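Local atomic coordinates of DNA alpha-glucosyltransferase (Enterobacteria phage T4, PDB entry 1XV5), a protein that belongs to the GT-B glycosyltransferases, two-domain enzymes built from Rossmann-like halves, and holds a bound uridine-5'-diphosphate. Residues I195-R201 against S286-Y292; G227-V231 against M262-P266; C316-P320 against Y371-R375. One frame throughout, in Å; residues are numbered along the deposited sequence.

Contact 1. Residues I195-R201 against S286-Y292; sequences INMNINR and SKSGFGY
Strands 199-201 and 290-292 run parallel, axes 4.7 Å apart at 23°, with Asn200 paired to Phe290 and Arg201 to Gly291. Phe290 N donates to Ile199 O (3.2 Å), Arg201 N to Phe290 O (2.8 Å) and Tyr292 N to Arg201 O (2.8 Å). Upstream, Asn196 bridges Ser288: Asn196 N gives to Lys287 O and Gly289 N to Asn196 O, both 2.9 Å. Between the bridges the register slips by two, a beta bulge, where the chain also makes a type I turn from Asn196 to Ile199, with Asn198 N held by Asn196 OD1 (3.0 Å) in an Asx turn. A CB on Gly289 would clash with Met197 O. Arg201 (chi1 t, chi2 t, chi3 m) directs NE to Ser288 OG at 2.8 Å, while its NH1 forms a salt bridge with Glu233; Ser288 OG also bonds Arg284 O. Gly289 O and Ser288 O are taken by Tyr371 OH and Thr318 OG1, respectively. Such adjacent parallel strands form the middle of a Rossmann-like sheet, as in GT-B enzymes.

Contact 2. Residues G227-V231 against M262-P266; sequences GKSTV and MNLAP
Segment 262-266 is an irregular loop leading toward strand 270-273, and it passes beside the start of strand 229-231 with the end-to-end directions 157° apart. The nearest CA pair, at the end of the segment, is Gly227 to Pro266, 4.8 Å between CA atoms. Met262 comes first, its CB directed at the strand; its SD lies 4.1 Å from Val231 CG1, and the Met262 side chain also touches Gln271 and Leu273 of strand 270-273. Leu264 (chi1 m, chi2 t) starts sideways but swings its end inward, so that CD2 is 3.6 Å from CG2 of Val231, whose chi1 is t. The carbonyl of Leu264 accepts the contact's hydrogen bond, from Ser229 OG to Leu264 O at 2.7 Å, with Ser229 in the m rotamer. Ala265 turns its CB away, but its O stays 3.3 Å from Ser229 OG. Pro266, C-gamma exo, sets CG 3.5 Å from Gly227 O. Gly227, at phi 85° and psi 15°, is the C-prime residue of the Schellman motif that ends helix 212-223 before the strand begins. With 263 Å² buried in all, a single hydroxyl-to-carbonyl bond is joined by apolar contacts of Val231 with Met262 and Leu264; no backbone-to-backbone hydrogen bond links the two segments.

Contact 3. Residues C316-P320 against Y371-R375; sequences CGTIP and YDRER
Ile319 lies over one face of the Tyr371 ring, its CG1 3.8 Å from the ring centroid and 30° off the normal, a CH-pi contact whose closest pair is Ile319 CG1 to Tyr371 CE1 at 3.3 Å. With chi1 and chi2 both m, the isoleucine brings CD1 to the helix backbone, 3.6 Å from Arg375 N, and to the side chains, 3.7 Å from Arg375 CB and 3.9 Å from Glu374 CB. The nearest CA pair is Ile319 to Arg375, 5.5 Å apart. Tyr371 leaves the helix sideways, but with chi1 t its ring end comes close to segment 316-320; its hydroxyl passes 3.7 Å from Thr318 CA and is hydrogen-bonded to Gly289 O. The CA-to-CB bond of Thr318 points away, and its OG1 is hydrogen-bonded to Ser288 O. One turn along the helix, Arg375 (chi1 p, chi2 and chi3 t) extends NH1 to Gly317 O at 2.9 Å. The guanidinium is oriented from its own helix: Arg375 NE and NH2 bind Asp372 OD2 at 2.8 and 2.9 Å in a salt bridge, and NH2 also reaches Lys190 O. Gly317 has phi 95° and psi 18° as the residue that closes helix 308-316 in a Schellman motif; a CB there would jam against the preceding carbonyl and come within 3.0 Å of Arg375 NH1. The contact thus packs helix 368-386 against the helix-to-strand corner from 308-316 into 319-323, an alpha-beta junction of the Rossmann-like domain whose parallel sheet contains strands 199-203, 288-293 and 319-323.

In the fold
All three contacts reach one parallel sheet, in which strands 229-233, 199-203, 288-293 and 319-323 are successive neighbours. Contact 1 is the central, buried pairing, made mostly by main-chain hydrogen bonds. Contact 2, partly exposed, lets a loop pack on the next strand by apolar side chains and one hydroxyl; it meets contact 1 through Asn200 N to Ser229 O (2.8 Å) and Asn198 O to Ser229 N (2.9 Å). Contact 3 is buried too, but joins the helix-to-strand corner to a helix, through a CH-pi contact and an arginine-to-carbonyl hydrogen bond. Its hydroxyls reach the corner of contact 1. Contacts 2 and 3, centres about 20 Å apart, do not touch.

Contact 1. Residues I195-R201 against S286-Y292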
ATOM      1  N   ILE A 195      -1.390 -19.455 -17.670  1.00 14.88           N
ATOM      2  CA  ILE A 195      -0.994 -18.055 -17.798  1.00 15.51           C
ATOM      3  C   ILE A 195      -0.828 -17.544 -19.229  1.00 15.92           C
ATOM      4  O   ILE A 195      -0.164 -18.174 -20.050  1.00 16.11           O
ATOM      5  CB  ILE A 195       0.319 -17.804 -17.021  1.00 15.01           C
ATOM      6  CG1 ILE A 195       0.091 -18.075 -15.532  1.00 16.13           C
ATOM      7  CG2 ILE A 195       0.801 -16.369 -17.237  1.00 15.33           C
ATOM      8  CD1 ILE A 195       1.340 -17.957 -14.690  1.00 14.80           C
ATOM      9  N   ASN A 196      -1.443 -16.399 -19.517  1.00 15.51           N
ATOM     10  CA  ASN A 196      -1.340 -15.794 -20.842  1.00 16.61           C
ATOM     11  C   ASN A 196      -0.089 -14.921 -20.825  1.00 16.46           C
ATOM     12  O   ASN A 196      -0.103 -13.810 -20.300  1.00 14.57           O
ATOM     13  CB  ASN A 196      -2.564 -14.928 -21.144  1.00 17.74           C
ATOM     14  CG  ASN A 196      -2.581 -14.427 -22.579  1.00 19.34           C
ATOM     15  OD1 ASN A 196      -1.531 -14.207 -23.184  1.00 16.26           O
ATOM     16  ND2 ASN A 196      -3.780 -14.236 -23.128  1.00 18.36           N
ATOM     17  N   MET A 197       0.988 -15.436 -21.404  1.00 16.82           N
ATOM     18  CA  MET A 197       2.263 -14.730 -21.443  1.00 17.26           C
ATOM     19  C   MET A 197       2.255 -13.372 -22.146  1.00 16.75           C
ATOM     20  O   MET A 197       3.128 -12.544 -21.895  1.00 17.92           O
ATOM     21  CB  MET A 197       3.323 -15.626 -22.097  1.00 17.07           C
ATOM     22  CG  MET A 197       3.635 -16.891 -21.313  1.00 19.71           C
ATOM     23  SD  MET A 197       4.323 -16.529 -19.683  1.00 17.97           S
ATOM     24  CE  MET A 197       4.016 -18.063 -18.825  1.00 20.93           C
ATOM     25  N   ASN A 198       1.279 -13.130 -23.016  1.00 16.03           N
ATOM     26  CA  ASN A 198       1.246 -11.859 -23.733  1.00 17.32           C
ATOM     27  C   ASN A 198       0.546 -10.725 -22.995  1.00 17.26           C
ATOM     28  O   ASN A 198       0.506  -9.599 -23.484  1.00 17.00           O
ATOM     29  CB  ASN A 198       0.611 -12.044 -25.112  1.00 17.48           C
ATOM     30  CG  ASN A 198       1.390 -13.011 -25.981  1.00 20.75           C
ATOM     31  OD1 ASN A 198       2.614 -13.115 -25.868  1.00 22.02           O
ATOM     32  ND2 ASN A 198       0.692 -13.712 -26.864  1.00 23.91           N
ATOM     33  N   ILE A 199       0.009 -11.017 -21.815  1.00 15.84           N
ATOM     34  CA  ILE A 199      -0.672  -9.993 -21.032  1.00 16.20           C
ATOM     35  C   ILE A 199       0.283  -9.342 -20.039  1.00 15.91           C
ATOM     36  O   ILE A 199       0.947 -10.025 -19.255  1.00 15.00           O
ATOM     37  CB  ILE A 199      -1.863 -10.579 -20.236  1.00 16.25           C
ATOM     38  CG1 ILE A 199      -2.818 -11.310 -21.180  1.00 19.30           C
ATOM     39  CG2 ILE A 199      -2.578  -9.465 -19.483  1.00 18.55           C
ATOM     40  CD1 ILE A 199      -3.340 -10.466 -22.329  1.00 19.60           C
ATOM     41  N   ASN A 200       0.349  -8.015 -20.089  1.00 14.32           N
ATOM     42  CA  ASN A 200       1.200  -7.241 -19.199  1.00 14.16           C
ATOM     43  C   ASN A 200       0.240  -6.373 -18.400  1.00 14.60           C
ATOM     44  O   ASN A 200      -0.389  -5.471 -18.946  1.00 14.89           O
ATOM     45  CB  ASN A 200       2.172  -6.396 -20.024  1.00 14.20           C
ATOM     46  CG  ASN A 200       3.042  -7.249 -20.930  1.00 14.01           C
ATOM     47  OD1 ASN A 200       2.659  -7.586 -22.056  1.00 16.98           O
ATOM     48  ND2 ASN A 200       4.209  -7.622 -20.435  1.00 10.52           N
ATOM     49  N   ARG A 201       0.134  -6.659 -17.107  1.00 12.95           N
ATOM     50  CA  ARG A 201      -0.813  -5.957 -16.249  1.00 13.52           C
ATOM     51  C   ARG A 201      -0.176  -5.105 -15.158  1.00 12.04           C
ATOM     52  O   ARG A 201       0.530  -5.604 -14.282  1.00 13.20           O
ATOM     53  CB  ARG A 201      -1.763  -6.996 -15.635  1.00 11.17           C
ATOM     54  CG  ARG A 201      -3.008  -6.450 -14.930  1.00 14.12           C
ATOM     55  CD  ARG A 201      -3.852  -7.609 -14.384  1.00 13.51           C
ATOM     56  NE  ARG A 201      -4.231  -8.560 -15.434  1.00 13.43           N
ATOM     57  CZ  ARG A 201      -5.297  -8.438 -16.224  1.00 15.01           C
ATOM     58  NH1 ARG A 201      -6.120  -7.404 -16.093  1.00 11.95           N
ATOM     59  NH2 ARG A 201      -5.523  -9.336 -17.175  1.00 15.55           N
ATOM     60  N   SER A 286      -3.088 -13.418 -11.640  1.00 13.12           N
ATOM     61  CA  SER A 286      -2.530 -14.763 -11.537  1.00 11.08           C
ATOM     62  C   SER A 286      -2.489 -15.461 -12.892  1.00 13.01           C
ATOM     63  O   SER A 286      -1.774 -16.453 -13.067  1.00 13.07           O
ATOM     64  CB  SER A 286      -3.348 -15.611 -10.555  1.00 11.86           C
ATOM     65  OG  SER A 286      -4.623 -15.921 -11.098  1.00 14.05           O
ATOM     66  N   LYS A 287      -3.262 -14.948 -13.844  1.00 12.64           N
ATOM     67  CA  LYS A 287      -3.310 -15.526 -15.183  1.00 12.79           C
ATOM     68  C   LYS A 287      -2.634 -14.627 -16.210  1.00 14.22           C
ATOM     69  O   LYS A 287      -2.755 -14.852 -17.414  1.00 15.41           O
ATOM     70  CB  LYS A 287      -4.768 -15.792 -15.590  1.00 14.03           C
ATOM     71  CG  LYS A 287      -5.432 -16.896 -14.760  1.00 15.67           C
ATOM     72  CD  LYS A 287      -6.899 -17.119 -15.137  1.00 18.53           C
ATOM     73  CE  LYS A 287      -7.769 -15.939 -14.737  1.00 19.85           C
ATOM     74  NZ  LYS A 287      -9.225 -16.228 -14.909  1.00 22.93           N
ATOM     75  N   SER A 288      -1.920 -13.612 -15.724  1.00 14.48           N
ATOM     76  CA  SER A 288      -1.211 -12.669 -16.588  1.00 13.26           C
ATOM     77  C   SER A 288       0.282 -12.981 -16.576  1.00 12.08           C
ATOM     78  O   SER A 288       0.864 -13.247 -15.526  1.00 13.60           O
ATOM     79  CB  SER A 288      -1.438 -11.236 -16.109  1.00 13.58           C
ATOM     80  OG  SER A 288      -2.815 -10.910 -16.119  1.00 13.56           O
ATOM     81  N   GLY A 289       0.900 -12.941 -17.749  1.00 13.11           N
ATOM     82  CA  GLY A 289       2.315 -13.248 -17.834  1.00 13.16           C
ATOM     83  C   GLY A 289       3.210 -12.375 -16.978  1.00 13.33           C
ATOM     84  O   GLY A 289       4.070 -12.874 -16.244  1.00 13.06           O
ATOM     85  N   PHE A 290       3.008 -11.064 -17.059  1.00 12.08           N
ATOM     86  CA  PHE A 290       3.838 -10.143 -16.305  1.00 12.88           C
ATOM     87  C   PHE A 290       3.051  -9.046 -15.615  1.00 12.58           C
ATOM     88  O   PHE A 290       2.157  -8.440 -16.206  1.00 13.20           O
ATOM     89  CB  PHE A 290       4.897  -9.542 -17.238  1.00 13.52           C
ATOM     90  CG  PHE A 290       5.716 -10.579 -17.940  1.00 11.27           C
ATOM     91  CD1 PHE A 290       5.248 -11.186 -19.104  1.00 13.53           C
ATOM     92  CD2 PHE A 290       6.903 -11.033 -17.378  1.00 12.68           C
ATOM     93  CE1 PHE A 290       5.951 -12.243 -19.690  1.00 14.96           C
ATOM     94  CE2 PHE A 290       7.610 -12.088 -17.956  1.00 13.65           C
ATOM     95  CZ  PHE A 290       7.131 -12.693 -19.111  1.00 14.48           C
ATOM     96  N   GLY A 291       3.386  -8.827 -14.346  1.00 13.69           N
ATOM     97  CA  GLY A 291       2.739  -7.803 -13.547  1.00 12.82           C
ATOM     98  C   GLY A 291       3.712  -6.658 -13.355  1.00 12.74           C
ATOM     99  O   GLY A 291       4.909  -6.878 -13.150  1.00 12.41           O
ATOM    100  N   TYR A 292       3.199  -5.435 -13.401  1.00 11.12           N
ATOM    101  CA  TYR A 292       4.035  -4.256 -13.266  1.00 10.30           C
ATOM    102  C   TYR A 292       3.667  -3.375 -12.086  1.00 10.96           C
ATOM    103  O   TYR A 292       2.499  -3.078 -11.853  1.00 12.23           O
ATOM    104  CB  TYR A 292       3.950  -3.415 -14.540  1.00 10.53           C
ATOM    105  CG  TYR A 292       4.472  -4.109 -15.774  1.00 11.76           C
ATOM    106  CD1 TYR A 292       5.631  -3.662 -16.409  1.00 14.42           C
ATOM    107  CD2 TYR A 292       3.811  -5.215 -16.308  1.00 13.70           C
ATOM    108  CE1 TYR A 292       6.121  -4.301 -17.550  1.00 13.73           C
ATOM    109  CE2 TYR A 292       4.291  -5.862 -17.448  1.00 13.11           C
ATOM    110  CZ  TYR A 292       5.446  -5.398 -18.062  1.00 15.44           C
ATOM    111  OH  TYR A 292       5.927  -6.034 -19.187  1.00 14.69           O
TER

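Contact 2. Residues G227-V231 against M262-P266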
ATOM      1  N   GLY A 227       3.467  -7.148 -30.381  1.00 16.47           N
ATOM      2  CA  GLY A 227       2.216  -7.888 -30.416  1.00 17.03           C
ATOM      3  C   GLY A 227       1.671  -8.261 -29.051  1.00 18.64           C
ATOM      4  O   GLY A 227       0.773  -9.101 -28.940  1.00 19.79           O
ATOM      5  N   LYS A 228       2.207  -7.634 -28.009  1.00 17.41           N
ATOM      6  CA  LYS A 228       1.769  -7.911 -26.644  1.00 17.13           C
ATOM      7  C   LYS A 228       0.620  -6.990 -26.247  1.00 17.44           C
ATOM      8  O   LYS A 228       0.333  -6.006 -26.932  1.00 17.05           O
ATOM      9  CB  LYS A 228       2.934  -7.721 -25.673  1.00 17.87           C
ATOM     10  CG  LYS A 228       4.217  -8.415 -26.091  1.00 17.05           C
ATOM     11  CD  LYS A 228       4.055  -9.921 -26.131  1.00 17.51           C
ATOM     12  CE  LYS A 228       5.372 -10.593 -26.494  1.00 17.54           C
ATOM     13  NZ  LYS A 228       5.281 -12.076 -26.381  1.00 17.31           N
ATOM     14  N   SER A 229      -0.027  -7.310 -25.131  1.00 15.67           N
ATOM     15  CA  SER A 229      -1.145  -6.512 -24.646  1.00 15.45           C
ATOM     16  C   SER A 229      -0.854  -5.911 -23.282  1.00 14.90           C
ATOM     17  O   SER A 229      -0.173  -6.519 -22.455  1.00 13.41           O
ATOM     18  CB  SER A 229      -2.408  -7.371 -24.544  1.00 16.69           C
ATOM     19  OG  SER A 229      -2.717  -7.968 -25.788  1.00 20.95           O
ATOM     20  N   THR A 230      -1.378  -4.714 -23.052  1.00 12.68           N
ATOM     21  CA  THR A 230      -1.187  -4.040 -21.781  1.00 13.67           C
ATOM     22  C   THR A 230      -2.507  -3.627 -21.159  1.00 14.11           C
ATOM     23  O   THR A 230      -3.380  -3.068 -21.825  1.00 13.64           O
ATOM     24  CB  THR A 230      -0.306  -2.784 -21.932  1.00 16.23           C
ATOM     25  OG1 THR A 230       1.029  -3.183 -22.263  1.00 16.54           O
ATOM     26  CG2 THR A 230      -0.284  -1.981 -20.635  1.00 14.38           C
ATOM     27  N   VAL A 231      -2.638  -3.929 -19.873  1.00 13.89           N
ATOM     28  CA  VAL A 231      -3.814  -3.589 -19.093  1.00 14.04           C
ATOM     29  C   VAL A 231      -3.292  -2.847 -17.872  1.00 13.44           C
ATOM     30  O   VAL A 231      -2.256  -3.211 -17.309  1.00 13.13           O
ATOM     31  CB  VAL A 231      -4.579  -4.846 -18.619  1.00 15.05           C
ATOM     32  CG1 VAL A 231      -5.722  -4.439 -17.691  1.00 14.76           C
ATOM     33  CG2 VAL A 231      -5.114  -5.616 -19.817  1.00 15.12           C
ATOM     34  N   MET A 262     -13.052  -5.080 -22.785  1.00 25.73           N
ATOM     35  CA  MET A 262     -11.627  -4.849 -22.968  1.00 26.56           C
ATOM     36  C   MET A 262     -11.104  -5.636 -24.154  1.00 26.55           C
ATOM     37  O   MET A 262     -11.431  -6.809 -24.331  1.00 27.82           O
ATOM     38  CB  MET A 262     -10.848  -5.252 -21.720  1.00 26.19           C
ATOM     39  CG  MET A 262     -10.467  -4.088 -20.850  1.00 28.61           C
ATOM     40  SD  MET A 262      -9.337  -4.571 -19.543  1.00 30.67           S
ATOM     41  CE  MET A 262     -10.341  -4.182 -18.111  1.00 29.55           C
ATOM     42  N   ASN A 263     -10.293  -4.980 -24.970  1.00 25.25           N
ATOM     43  CA  ASN A 263      -9.715  -5.622 -26.135  1.00 26.56           C
ATOM     44  C   ASN A 263      -8.314  -6.075 -25.734  1.00 25.66           C
ATOM     45  O   ASN A 263      -7.386  -5.269 -25.688  1.00 24.24           O
ATOM     46  CB  ASN A 263      -9.650  -4.626 -27.295  1.00 27.64           C
ATOM     47  CG  ASN A 263      -9.370  -5.298 -28.620  1.00 30.17           C
ATOM     48  OD1 ASN A 263      -9.442  -4.668 -29.676  1.00 33.00           O
ATOM     49  ND2 ASN A 263      -9.045  -6.585 -28.574  1.00 31.18           N
ATOM     50  N   LEU A 264      -8.169  -7.364 -25.437  1.00 24.47           N
ATOM     51  CA  LEU A 264      -6.882  -7.907 -25.012  1.00 25.09           C
ATOM     52  C   LEU A 264      -6.062  -8.483 -26.157  1.00 25.39           C
ATOM     53  O   LEU A 264      -5.094  -9.214 -25.940  1.00 28.09           O
ATOM     54  CB  LEU A 264      -7.101  -8.980 -23.946  1.00 25.84           C
ATOM     55  CG  LEU A 264      -7.905  -8.513 -22.727  1.00 26.53           C
ATOM     56  CD1 LEU A 264      -7.969  -9.626 -21.694  1.00 27.01           C
ATOM     57  CD2 LEU A 264      -7.256  -7.273 -22.133  1.00 25.00           C
ATOM     58  N   ALA A 265      -6.448  -8.136 -27.376  1.00 24.54           N
ATOM     59  CA  ALA A 265      -5.762  -8.617 -28.563  1.00 22.54           C
ATOM     60  C   ALA A 265      -4.566  -7.731 -28.909  1.00 21.73           C
ATOM     61  O   ALA A 265      -4.400  -6.645 -28.356  1.00 19.19           O
ATOM     62  CB  ALA A 265      -6.739  -8.660 -29.729  1.00 22.55           C
ATOM     63  N   PRO A 266      -3.705  -8.196 -29.829  1.00 20.68           N
ATOM     64  CA  PRO A 266      -2.525  -7.431 -30.241  1.00 21.52           C
ATOM     65  C   PRO A 266      -2.890  -6.114 -30.922  1.00 22.19           C
ATOM     66  O   PRO A 266      -4.019  -5.926 -31.373  1.00 21.71           O
ATOM     67  CB  PRO A 266      -1.816  -8.385 -31.201  1.00 22.62           C
ATOM     68  CG  PRO A 266      -2.187  -9.732 -30.673  1.00 22.53           C
ATOM     69  CD  PRO A 266      -3.655  -9.564 -30.373  1.00 22.51           C
TER

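Contact 3. Residues C316-P320 against Y371-R375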
ATOM      1  N   CYS A 316       0.604 -13.794  -6.070  1.00 11.86           N
ATOM      2  CA  CYS A 316      -0.361 -14.481  -6.916  1.00 12.71           C
ATOM      3  C   CYS A 316       0.259 -15.309  -8.043  1.00 12.16           C
ATOM      4  O   CYS A 316      -0.450 -15.981  -8.781  1.00 13.39           O
ATOM      5  CB  CYS A 316      -1.389 -13.492  -7.484  1.00 13.72           C
ATOM      6  SG  CYS A 316      -0.798 -12.430  -8.804  1.00 15.36           S
ATOM      7  N   GLY A 317       1.577 -15.254  -8.189  1.00 13.65           N
ATOM      8  CA  GLY A 317       2.200 -16.078  -9.210  1.00 13.06           C
ATOM      9  C   GLY A 317       2.509 -15.521 -10.582  1.00 12.67           C
ATOM     10  O   GLY A 317       2.687 -16.295 -11.523  1.00 14.14           O
ATOM     11  N   THR A 318       2.550 -14.205 -10.733  1.00 12.77           N
ATOM     12  CA  THR A 318       2.922 -13.646 -12.029  1.00 13.55           C
ATOM     13  C   THR A 318       4.390 -13.264 -11.854  1.00 14.16           C
ATOM     14  O   THR A 318       4.929 -13.387 -10.758  1.00 14.34           O
ATOM     15  CB  THR A 318       2.106 -12.376 -12.389  1.00 13.99           C
ATOM     16  OG1 THR A 318       2.457 -11.947 -13.713  1.00 13.02           O
ATOM     17  CG2 THR A 318       2.397 -11.245 -11.411  1.00 13.38           C
ATOM     18  N   ILE A 319       5.049 -12.837 -12.927  1.00 12.44           N
ATOM     19  CA  ILE A 319       6.437 -12.410 -12.813  1.00 11.98           C
ATOM     20  C   ILE A 319       6.413 -10.927 -12.464  1.00 12.97           C
ATOM     21  O   ILE A 319       5.861 -10.121 -13.211  1.00 13.93           O
ATOM     22  CB  ILE A 319       7.205 -12.591 -14.135  1.00 12.24           C
ATOM     23  CG1 ILE A 319       7.469 -14.077 -14.381  1.00 13.00           C
ATOM     24  CG2 ILE A 319       8.518 -11.805 -14.086  1.00 11.35           C
ATOM     25  CD1 ILE A 319       8.373 -14.724 -13.342  1.00 14.22           C
ATOM     26  N   PRO A 320       6.997 -10.550 -11.317  1.00 12.33           N
ATOM     27  CA  PRO A 320       7.002  -9.137 -10.927  1.00 13.33           C
ATOM     28  C   PRO A 320       7.995  -8.290 -11.704  1.00 14.12           C
ATOM     29  O   PRO A 320       9.162  -8.656 -11.850  1.00 14.68           O
ATOM     30  CB  PRO A 320       7.364  -9.177  -9.439  1.00 12.97           C
ATOM     31  CG  PRO A 320       7.011 -10.566  -9.006  1.00 12.98           C
ATOM     32  CD  PRO A 320       7.426 -11.400 -10.193  1.00 11.75           C
ATOM     33  N   TYR A 371      10.248 -19.687 -16.503  1.00 14.74           N
ATOM     34  CA  TYR A 371       9.212 -18.817 -15.955  1.00 14.75           C
ATOM     35  C   TYR A 371       8.856 -19.288 -14.549  1.00 14.63           C
ATOM     36  O   TYR A 371       8.825 -18.498 -13.600  1.00 13.84           O
ATOM     37  CB  TYR A 371       7.960 -18.875 -16.841  1.00 14.03           C
ATOM     38  CG  TYR A 371       6.845 -17.934 -16.419  1.00 15.29           C
ATOM     39  CD1 TYR A 371       6.711 -16.673 -16.999  1.00 14.92           C
ATOM     40  CD2 TYR A 371       5.943 -18.297 -15.421  1.00 13.82           C
ATOM     41  CE1 TYR A 371       5.703 -15.789 -16.592  1.00 14.31           C
ATOM     42  CE2 TYR A 371       4.935 -17.427 -15.004  1.00 14.73           C
ATOM     43  CZ  TYR A 371       4.820 -16.175 -15.593  1.00 15.54           C
ATOM     44  OH  TYR A 371       3.826 -15.315 -15.182  1.00 14.42           O
ATOM     45  N   ASP A 372       8.590 -20.586 -14.424  1.00 14.44           N
ATOM     46  CA  ASP A 372       8.223 -21.172 -13.138  1.00 14.02           C
ATOM     47  C   ASP A 372       9.324 -21.004 -12.098  1.00 15.19           C
ATOM     48  O   ASP A 372       9.054 -20.624 -10.956  1.00 15.00           O
ATOM     49  CB  ASP A 372       7.885 -22.656 -13.314  1.00 15.08           C
ATOM     50  CG  ASP A 372       6.441 -22.970 -12.959  1.00 18.74           C
ATOM     51  OD1 ASP A 372       5.962 -24.057 -13.340  1.00 21.00           O
ATOM     52  OD2 ASP A 372       5.787 -22.140 -12.291  1.00 21.83           O
ATOM     53  N   ARG A 373      10.565 -21.287 -12.483  1.00 15.44           N
ATOM     54  CA  ARG A 373      11.671 -21.141 -11.545  1.00 16.66           C
ATOM     55  C   ARG A 373      11.774 -19.700 -11.068  1.00 16.68           C
ATOM     56  O   ARG A 373      11.950 -19.444  -9.881  1.00 15.34           O
ATOM     57  CB  ARG A 373      13.005 -21.547 -12.185  1.00 17.64           C
ATOM     58  CG  ARG A 373      13.149 -23.039 -12.450  1.00 22.01           C
ATOM     59  CD  ARG A 373      14.609 -23.414 -12.697  1.00 22.90           C
ATOM     60  NE  ARG A 373      15.141 -22.834 -13.931  1.00 24.49           N
ATOM     61  CZ  ARG A 373      14.900 -23.312 -15.149  1.00 24.59           C
ATOM     62  NH1 ARG A 373      14.135 -24.384 -15.306  1.00 24.47           N
ATOM     63  NH2 ARG A 373      15.429 -22.719 -16.211  1.00 24.39           N
ATOM     64  N   GLU A 374      11.654 -18.759 -11.999  1.00 15.43           N
ATOM     65  CA  GLU A 374      11.770 -17.351 -11.646  1.00 14.60           C
ATOM     66  C   GLU A 374      10.686 -16.863 -10.695  1.00 13.88           C
ATOM     67  O   GLU A 374      10.986 -16.156  -9.733  1.00 14.56           O
ATOM     68  CB  GLU A 374      11.798 -16.488 -12.908  1.00 15.88           C
ATOM     69  CG  GLU A 374      13.039 -16.729 -13.762  1.00 17.30           C
ATOM     70  CD  GLU A 374      14.332 -16.507 -12.991  1.00 19.19           C
ATOM     71  OE1 GLU A 374      14.558 -15.375 -12.508  1.00 19.78           O
ATOM     72  OE2 GLU A 374      15.127 -17.464 -12.866  1.00 20.79           O
ATOM     73  N   ARG A 375       9.433 -17.234 -10.937  1.00 12.72           N
ATOM     74  CA  ARG A 375       8.392 -16.768 -10.031  1.00 13.04           C
ATOM     75  C   ARG A 375       8.462 -17.474  -8.678  1.00 14.25           C
ATOM     76  O   ARG A 375       8.065 -16.904  -7.667  1.00 12.89           O
ATOM     77  CB  ARG A 375       6.996 -16.910 -10.653  1.00 12.38           C
ATOM     78  CG  ARG A 375       6.573 -18.309 -11.017  1.00 11.53           C
ATOM     79  CD  ARG A 375       5.084 -18.328 -11.359  1.00 14.56           C
ATOM     80  NE  ARG A 375       4.618 -19.671 -11.687  1.00 15.35           N
ATOM     81  CZ  ARG A 375       3.338 -20.028 -11.730  1.00 15.91           C
ATOM     82  NH1 ARG A 375       2.389 -19.138 -11.466  1.00 14.36           N
ATOM     83  NH2 ARG A 375       3.013 -21.279 -12.022  1.00 13.73           N
TER